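PDB 3E6E: alanine racemase from Enterococcus faecalis, which belongs to the alanine racemase family, whose chain joins an N-terminal TIM-type barrel domain to a C-terminal domain rich in beta strands, here assembled as two copies. Local coordinates for residues A[96-101]-A[125-130]; A[254-259]-A[325-330]. The protein carries 1 engineered substitution. All blocks are in the same frame, centred on the assembly; numbering follows the deposited sequence.

Contact 1 of 2, residues A[96-101]-A[125-130]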
ATOM      1  N   LEU A  96      11.522  24.104  11.970  1.00 25.11           N
ATOM      2  CA  LEU A  96      12.105  23.279  10.920  1.00 24.28           C
ATOM      3  C   LEU A  96      11.794  23.967   9.593  1.00 23.73           C
ATOM      4  O   LEU A  96      12.630  24.001   8.686  1.00 24.51           O
ATOM      5  CB  LEU A  96      11.525  21.860  10.932  1.00 25.05           C
ATOM      6  CG  LEU A  96      11.756  20.979  12.166  1.00 25.31           C
ATOM      7  CD1 LEU A  96      11.205  19.591  11.882  1.00 25.32           C
ATOM      8  CD2 LEU A  96      13.234  20.890  12.512  1.00 24.72           C
ATOM      9  N   LEU A  97      10.590  24.523   9.486  1.00 22.44           N
ATOM     10  CA  LEU A  97      10.183  25.243   8.284  1.00 21.21           C
ATOM     11  C   LEU A  97      11.264  26.271   7.935  1.00 21.66           C
ATOM     12  O   LEU A  97      11.689  26.387   6.776  1.00 20.85           O
ATOM     13  CB  LEU A  97       8.855  25.949   8.528  1.00 21.03           C
ATOM     14  CG  LEU A  97       7.695  25.007   8.840  1.00 22.48           C
ATOM     15  CD1 LEU A  97       6.450  25.785   9.217  1.00 22.28           C
ATOM     16  CD2 LEU A  97       7.427  24.150   7.625  1.00 22.83           C
ATOM     17  N   ILE A  98      11.701  27.010   8.954  1.00 21.37           N
ATOM     18  CA  ILE A  98      12.741  28.024   8.813  1.00 19.95           C
ATOM     19  C   ILE A  98      14.059  27.328   8.462  1.00 21.05           C
ATOM     20  O   ILE A  98      14.815  27.784   7.591  1.00 19.63           O
ATOM     21  CB  ILE A  98      12.911  28.830  10.151  1.00 19.40           C
ATOM     22  CG1 ILE A  98      11.612  29.581  10.490  1.00 19.42           C
ATOM     23  CG2 ILE A  98      14.090  29.790  10.063  1.00 16.99           C
ATOM     24  CD1 ILE A  98      11.157  30.592   9.448  1.00 17.15           C
ATOM     25  N   GLN A  99      14.322  26.211   9.135  1.00 21.61           N
ATOM     26  CA  GLN A  99      15.550  25.463   8.908  1.00 23.49           C
ATOM     27  C   GLN A  99      15.725  25.060   7.442  1.00 24.66           C
ATOM     28  O   GLN A  99      16.784  25.289   6.852  1.00 25.30           O
ATOM     29  CB  GLN A  99      15.574  24.223   9.800  1.00 24.80           C
ATOM     30  CG  GLN A  99      16.978  23.699  10.081  1.00 28.17           C
ATOM     31  CD  GLN A  99      16.983  22.375  10.851  1.00 30.15           C
ATOM     32  OE1 GLN A  99      16.362  22.245  11.910  1.00 29.11           O
ATOM     33  NE2 GLN A  99      17.700  21.388  10.315  1.00 32.46           N
ATOM     34  N   TYR A 100      14.685  24.482   6.845  1.00 24.73           N
ATOM     35  CA  TYR A 100      14.755  24.044   5.449  1.00 24.43           C
ATOM     36  C   TYR A 100      14.138  25.029   4.460  1.00 24.51           C
ATOM     37  O   TYR A 100      13.851  24.664   3.322  1.00 24.06           O
ATOM     38  CB  TYR A 100      14.060  22.684   5.291  1.00 24.66           C
ATOM     39  CG  TYR A 100      14.680  21.567   6.105  1.00 25.19           C
ATOM     40  CD1 TYR A 100      14.391  21.413   7.456  1.00 22.28           C
ATOM     41  CD2 TYR A 100      15.602  20.690   5.526  1.00 26.26           C
ATOM     42  CE1 TYR A 100      15.004  20.417   8.213  1.00 22.88           C
ATOM     43  CE2 TYR A 100      16.225  19.693   6.273  1.00 24.38           C
ATOM     44  CZ  TYR A 100      15.927  19.563   7.617  1.00 24.57           C
ATOM     45  OH  TYR A 100      16.591  18.605   8.367  1.00 23.96           O
ATOM     46  N   ASP A 101      13.957  26.275   4.892  1.00 25.70           N
ATOM     47  CA  ASP A 101      13.351  27.332   4.076  1.00 25.64           C
ATOM     48  C   ASP A 101      12.238  26.774   3.219  1.00 24.75           C
ATOM     49  O   ASP A 101      12.275  26.843   1.992  1.00 24.16           O
ATOM     50  CB  ASP A 101      14.378  28.019   3.171  1.00 28.84           C
ATOM     51  CG  ASP A 101      13.830  29.300   2.534  1.00 30.77           C
ATOM     52  OD1 ASP A 101      13.541  30.266   3.273  1.00 32.11           O
ATOM     53  OD2 ASP A 101      13.680  29.341   1.294  1.00 32.76           O
ATOM     54  N   THR A 125      15.252  35.101   8.268  1.00 20.00           N
ATOM     55  CA  THR A 125      14.583  34.043   7.519  1.00 20.00           C
ATOM     56  C   THR A 125      13.069  34.119   7.691  1.00 20.00           C
ATOM     57  O   THR A 125      12.511  33.538   8.621  1.00 41.52           O
ATOM     58  CB  THR A 125      15.070  32.648   7.955  1.00 20.00           C
ATOM     59  OG1 THR A 125      14.739  32.432   9.332  1.00 20.00           O
ATOM     60  CG2 THR A 125      16.576  32.530   7.774  1.00 20.00           C
ATOM     61  N   PRO A 126      12.412  34.839   6.787  1.00 38.01           N
ATOM     62  CA  PRO A 126      10.952  34.991   6.835  1.00 35.83           C
ATOM     63  C   PRO A 126      10.239  33.683   6.566  1.00 34.01           C
ATOM     64  O   PRO A 126      10.756  32.827   5.853  1.00 35.91           O
ATOM     65  CB  PRO A 126      10.663  36.000   5.728  1.00 35.34           C
ATOM     66  CG  PRO A 126      11.934  36.770   5.615  1.00 36.93           C
ATOM     67  CD  PRO A 126      12.978  35.694   5.735  1.00 36.72           C
ATOM     68  N   LEU A 127       9.047  33.538   7.132  1.00 31.74           N
ATOM     69  CA  LEU A 127       8.261  32.336   6.937  1.00 29.17           C
ATOM     70  C   LEU A 127       7.501  32.475   5.626  1.00 28.82           C
ATOM     71  O   LEU A 127       6.518  33.216   5.550  1.00 28.96           O
ATOM     72  CB  LEU A 127       7.266  32.141   8.085  1.00 27.55           C
ATOM     73  CG  LEU A 127       6.356  30.904   7.977  1.00 25.46           C
ATOM     74  CD1 LEU A 127       7.184  29.647   8.176  1.00 24.25           C
ATOM     75  CD2 LEU A 127       5.246  30.965   9.013  1.00 24.87           C
ATOM     76  N   ARG A 128       7.971  31.770   4.597  1.00 27.46           N
ATOM     77  CA  ARG A 128       7.347  31.796   3.273  1.00 26.82           C
ATOM     78  C   ARG A 128       5.992  31.088   3.374  1.00 25.18           C
ATOM     79  O   ARG A 128       5.940  29.860   3.389  1.00 25.92           O
ATOM     80  CB  ARG A 128       8.246  31.068   2.261  1.00 27.48           C
ATOM     81  CG  ARG A 128       9.744  31.229   2.538  1.00 29.03           C
ATOM     82  CD  ARG A 128      10.611  30.466   1.533  1.00 32.70           C
ATOM     83  NE  ARG A 128      11.043  31.268   0.387  1.00 34.95           N
ATOM     84  CZ  ARG A 128      12.051  32.139   0.418  1.00 36.92           C
ATOM     85  NH1 ARG A 128      12.735  32.323   1.538  1.00 38.17           N
ATOM     86  NH2 ARG A 128      12.381  32.823  -0.673  1.00 37.97           N
ATOM     87  N   VAL A 129       4.905  31.858   3.448  1.00 23.86           N
ATOM     88  CA  VAL A 129       3.563  31.283   3.573  1.00 22.48           C
ATOM     89  C   VAL A 129       2.682  31.448   2.347  1.00 21.37           C
ATOM     90  O   VAL A 129       2.819  32.396   1.596  1.00 20.52           O
ATOM     91  CB  VAL A 129       2.766  31.889   4.772  1.00 22.18           C
ATOM     92  CG1 VAL A 129       3.665  32.039   5.990  1.00 22.53           C
ATOM     93  CG2 VAL A 129       2.148  33.208   4.375  1.00 19.81           C
ATOM     94  N   HIS A 130       1.770  30.502   2.164  1.00 22.93           N
ATOM     95  CA  HIS A 130       0.811  30.524   1.068  1.00 23.68           C
ATOM     96  C   HIS A 130      -0.550  30.433   1.753  1.00 25.38           C
ATOM     97  O   HIS A 130      -0.786  29.525   2.565  1.00 27.53           O
ATOM     98  CB  HIS A 130       1.019  29.326   0.133  1.00 21.97           C
ATOM     99  CG  HIS A 130       2.185  29.470  -0.796  1.00 21.73           C
ATOM    100  ND1 HIS A 130       2.036  29.615  -2.159  1.00 22.17           N
ATOM    101  CD2 HIS A 130       3.520  29.474  -0.563  1.00 21.63           C
ATOM    102  CE1 HIS A 130       3.228  29.700  -2.724  1.00 21.33           C
ATOM    103  NE2 HIS A 130       4.146  29.617  -1.777  1.00 20.81           N
TER
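The carboxylate of Asp101 lies over one face of the Arg128 guanidinium, OD2 sitting 3.4 Å from Arg128 CZ. The two planes are 69° apart, so the acid does not meet the base as a coplanar two-toothed pair. Its salt bridge runs through a single pair instead, Arg128 NH1 to Asp101 OD1 at 2.8 Å, and at 128° about the hydrogen that bond is weak. A bend at chi3 of 93° swings the guanidinium across the acid, while NE pairs with Glu164, so two carboxylates share the one positive charge and probably hold its rotation. Asp101 owes its place to the helix end: with positive phi it is the C-prime residue of a Schellman motif, its N making a weak 3.2 Å bond to Ile98 O.

Helix 94-99 belongs to the N-terminal TIM-type barrel, and both segments lie where the chain enters strands, 125-130 running into 129-132 and the helix end leading to 103-106. Further in, the contact turns apolar. Leu127, with CG anti to its backbone N, sends CD1 against Leu97 CD1 at 4.1 Å, the two chains crossing obliquely. Ile98 brings its own CD1 to 4.3 Å from the same Leu127 CD1, and that methyl also lies 3.3 Å from Thr125 O; the Thr125 hydroxyl bonds Ser123. Leu97 also packs on Ile85 and Val104, residues of two adjacent barrel strands.

Contact 2 of 2, residues A[254-259]-A[325-330]. Engineered in segment 325-330: Pro329 (natural residue Ser).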
ATOM      1  N   ILE A 254       7.234 -18.249 -11.911  1.00 19.36           N
ATOM      2  CA  ILE A 254       8.148 -18.961 -11.030  1.00 21.11           C
ATOM      3  C   ILE A 254       7.695 -20.413 -10.855  1.00 22.90           C
ATOM      4  O   ILE A 254       8.425 -21.235 -10.304  1.00 24.16           O
ATOM      5  CB  ILE A 254       8.249 -18.277  -9.636  1.00 20.37           C
ATOM      6  CG1 ILE A 254       6.900 -18.312  -8.921  1.00 19.82           C
ATOM      7  CG2 ILE A 254       8.692 -16.826  -9.798  1.00 19.08           C
ATOM      8  CD1 ILE A 254       6.971 -17.768  -7.513  1.00 19.61           C
ATOM      9  N   HIS A 255       6.487 -20.722 -11.328  1.00 25.03           N
ATOM     10  CA  HIS A 255       5.929 -22.073 -11.244  1.00 28.20           C
ATOM     11  C   HIS A 255       4.964 -22.330 -12.403  1.00 29.49           C
ATOM     12  O   HIS A 255       4.145 -21.467 -12.741  1.00 30.15           O
ATOM     13  CB  HIS A 255       5.176 -22.282  -9.930  1.00 28.95           C
ATOM     14  CG  HIS A 255       4.831 -23.714  -9.657  1.00 32.66           C
ATOM     15  ND1 HIS A 255       3.655 -24.095  -9.041  1.00 35.58           N
ATOM     16  CD2 HIS A 255       5.529 -24.856  -9.869  1.00 33.42           C
ATOM     17  CE1 HIS A 255       3.646 -25.407  -8.885  1.00 33.81           C
ATOM     18  NE2 HIS A 255       4.771 -25.893  -9.379  1.00 34.13           N
ATOM     19  N   VAL A 256       5.061 -23.516 -13.001  1.00 28.38           N
ATOM     20  CA  VAL A 256       4.205 -23.887 -14.121  1.00 27.80           C
ATOM     21  C   VAL A 256       3.776 -25.347 -13.996  1.00 28.22           C
ATOM     22  O   VAL A 256       4.592 -26.232 -13.744  1.00 28.83           O
ATOM     23  CB  VAL A 256       4.935 -23.726 -15.466  1.00 28.92           C
ATOM     24  CG1 VAL A 256       3.996 -24.089 -16.612  1.00 29.19           C
ATOM     25  CG2 VAL A 256       5.460 -22.308 -15.619  1.00 29.86           C
ATOM     26  N   LYS A 257       2.492 -25.596 -14.188  1.00 26.92           N
ATOM     27  CA  LYS A 257       1.978 -26.938 -14.084  1.00 27.07           C
ATOM     28  C   LYS A 257       0.783 -27.114 -14.993  1.00 28.71           C
ATOM     29  O   LYS A 257       0.259 -26.148 -15.547  1.00 29.05           O
ATOM     30  CB  LYS A 257       1.566 -27.242 -12.639  1.00 26.56           C
ATOM     31  CG  LYS A 257       0.482 -26.343 -12.084  1.00 24.93           C
ATOM     32  CD  LYS A 257       0.042 -26.796 -10.695  1.00 24.86           C
ATOM     33  CE  LYS A 257      -0.870 -25.753 -10.011  1.00 23.94           C
ATOM     34  NZ  LYS A 257      -0.139 -24.487  -9.672  1.00 19.94           N
ATOM     35  N   ARG A 258       0.367 -28.362 -15.158  1.00 29.94           N
ATOM     36  CA  ARG A 258      -0.794 -28.674 -15.967  1.00 29.91           C
ATOM     37  C   ARG A 258      -1.711 -29.309 -14.937  1.00 29.06           C
ATOM     38  O   ARG A 258      -1.253 -30.084 -14.101  1.00 30.16           O
ATOM     39  CB  ARG A 258      -0.442 -29.688 -17.069  1.00 31.72           C
ATOM     40  CG  ARG A 258      -1.340 -29.607 -18.312  1.00 34.74           C
ATOM     41  CD  ARG A 258      -1.430 -30.931 -19.075  1.00 37.83           C
ATOM     42  NE  ARG A 258      -0.141 -31.379 -19.605  1.00 42.79           N
ATOM     43  CZ  ARG A 258       0.409 -32.567 -19.346  1.00 43.74           C
ATOM     44  NH1 ARG A 258      -0.214 -33.437 -18.561  1.00 43.71           N
ATOM     45  NH2 ARG A 258       1.585 -32.890 -19.870  1.00 43.62           N
ATOM     46  N   LEU A 259      -2.987 -28.943 -14.952  1.00 28.62           N
ATOM     47  CA  LEU A 259      -3.949 -29.529 -14.021  1.00 27.42           C
ATOM     48  C   LEU A 259      -5.015 -30.215 -14.863  1.00 26.42           C
ATOM     49  O   LEU A 259      -5.250 -29.833 -16.014  1.00 25.14           O
ATOM     50  CB  LEU A 259      -4.598 -28.458 -13.120  1.00 27.01           C
ATOM     51  CG  LEU A 259      -3.832 -27.848 -11.930  1.00 27.99           C
ATOM     52  CD1 LEU A 259      -4.674 -26.727 -11.298  1.00 27.32           C
ATOM     53  CD2 LEU A 259      -3.518 -28.917 -10.891  1.00 26.25           C
ATOM     54  N   VAL A 325       4.669 -23.354 -21.470  1.00 39.99           N
ATOM     55  CA  VAL A 325       5.848 -22.523 -21.261  1.00 36.21           C
ATOM     56  C   VAL A 325       6.605 -22.946 -20.007  1.00 33.45           C
ATOM     57  O   VAL A 325       6.005 -23.391 -19.029  1.00 34.00           O
ATOM     58  CB  VAL A 325       5.476 -21.033 -21.147  1.00 36.71           C
ATOM     59  CG1 VAL A 325       4.543 -20.628 -22.278  1.00 35.96           C
ATOM     60  CG2 VAL A 325       4.842 -20.744 -19.795  1.00 35.14           C
ATOM     61  N   PRO A 326       7.926 -22.804 -20.042  1.00 30.67           N
ATOM     62  CA  PRO A 326       8.765 -23.139 -18.893  1.00 29.96           C
ATOM     63  C   PRO A 326       8.683 -21.985 -17.918  1.00 28.77           C
ATOM     64  O   PRO A 326       7.909 -21.057 -18.126  1.00 29.25           O
ATOM     65  CB  PRO A 326      10.156 -23.267 -19.506  1.00 29.01           C
ATOM     66  CG  PRO A 326      10.116 -22.264 -20.614  1.00 30.58           C
ATOM     67  CD  PRO A 326       8.746 -22.505 -21.228  1.00 30.37           C
ATOM     68  N   VAL A 327       9.480 -22.050 -16.860  1.00 28.07           N
ATOM     69  CA  VAL A 327       9.529 -21.000 -15.852  1.00 27.48           C
ATOM     70  C   VAL A 327      10.457 -19.879 -16.358  1.00 27.25           C
ATOM     71  O   VAL A 327      11.362 -20.132 -17.161  1.00 27.26           O
ATOM     72  CB  VAL A 327      10.074 -21.569 -14.522  1.00 27.94           C
ATOM     73  CG1 VAL A 327      10.473 -20.440 -13.590  1.00 31.79           C
ATOM     74  CG2 VAL A 327       9.023 -22.453 -13.860  1.00 28.43           C
ATOM     75  N   GLY A 328      10.215 -18.641 -15.926  1.00 25.51           N
ATOM     76  CA  GLY A 328      11.082 -17.555 -16.351  1.00 23.24           C
ATOM     77  C   GLY A 328      10.581 -16.516 -17.344  1.00 20.67           C
ATOM     78  O   GLY A 328      11.128 -15.418 -17.371  1.00 19.34           O
ATOM     79  N   PRO A 329       9.583 -16.817 -18.191  1.00 19.59           N
ATOM     80  CA  PRO A 329       9.133 -15.780 -19.124  1.00 19.73           C
ATOM     81  C   PRO A 329       8.659 -14.544 -18.344  1.00 20.15           C
ATOM     82  O   PRO A 329       8.130 -14.673 -17.234  1.00 20.05           O
ATOM     83  CB  PRO A 329       7.989 -16.461 -19.873  1.00 19.33           C
ATOM     84  CG  PRO A 329       8.362 -17.905 -19.835  1.00 18.93           C
ATOM     85  CD  PRO A 329       8.849 -18.073 -18.414  1.00 19.97           C
ATOM     86  N   VAL A 330       8.846 -13.355 -18.913  1.00 20.47           N
ATOM     87  CA  VAL A 330       8.429 -12.123 -18.234  1.00 20.26           C
ATOM     88  C   VAL A 330       6.920 -11.941 -18.166  1.00 20.42           C
ATOM     89  O   VAL A 330       6.212 -12.099 -19.162  1.00 21.38           O
ATOM     90  CB  VAL A 330       9.007 -10.861 -18.911  1.00 19.55           C
ATOM     91  CG1 VAL A 330       8.443  -9.607 -18.234  1.00 17.27           C
ATOM     92  CG2 VAL A 330      10.525 -10.868 -18.830  1.00 19.63           C
TER
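Val256 and Val327 share one rotamer, CG1 anti to the backbone N (chi1 -179° and 165°) and CG2 beside that N, and with both CB atoms aimed across the gap their CG2 methyls meet tip to tip at 4.0 Å. Each valine then packs on the opposing main chain. From Val256, CG1 is 3.2 Å and CG2 3.6 Å from Val325 O, so both methyls rest on that one carbonyl oxygen, and CG2 also reaches Pro326 O. Val327 returns the fit: its two methyls span the Ile254 carbonyl carbon, CG1 touching Ile254 CA at 3.8 Å and CG2 sitting 3.8 Å from Ile254 O and close to His255 N. No hydrogen bond links the segments, and this is plain van der Waals packing of methyls on backbone at the margin of the C-terminal domain, with Val327 largely exposed to solvent.

Directly beyond it, Gly328 takes a positive phi of 108° and bonds through its backbone to Leu253; the engineered Pro329 packs on Leu253 too. Side chains alternate along strand 249-259: Val256 faces the loop, the CB atoms of His255 and Lys257 are directed away from it, and His255 ND1 and Lys257 NZ bond Arg139 O of the second subunit. The 325-330 loop leads from strand 317-321 into 330-332, which pairs antiparallel with strand 249-259, itself also hydrogen-bonded antiparallel to strand 277-282.

Contact 1 closes before contact 2 opens along the chain, and the two stand on opposite sides of its centre. Their own centres are 56 Å apart, with nearest atoms about 39 Å apart, and they have no helix, strand or sheet in common. Contact 1 belongs to the parallel barrel sheet of the N-terminal domain, joining a helix end to the approach of strand 129-132; contact 2 belongs to the mixed, largely antiparallel sheet of the C-terminal domain, joining a strand to a loop. They therefore lie in different domains of the chain, and neither touches the other. Both reach the second subunit, contact 1 through Leu96 alone, contact 2 through several residues of strand 249-259.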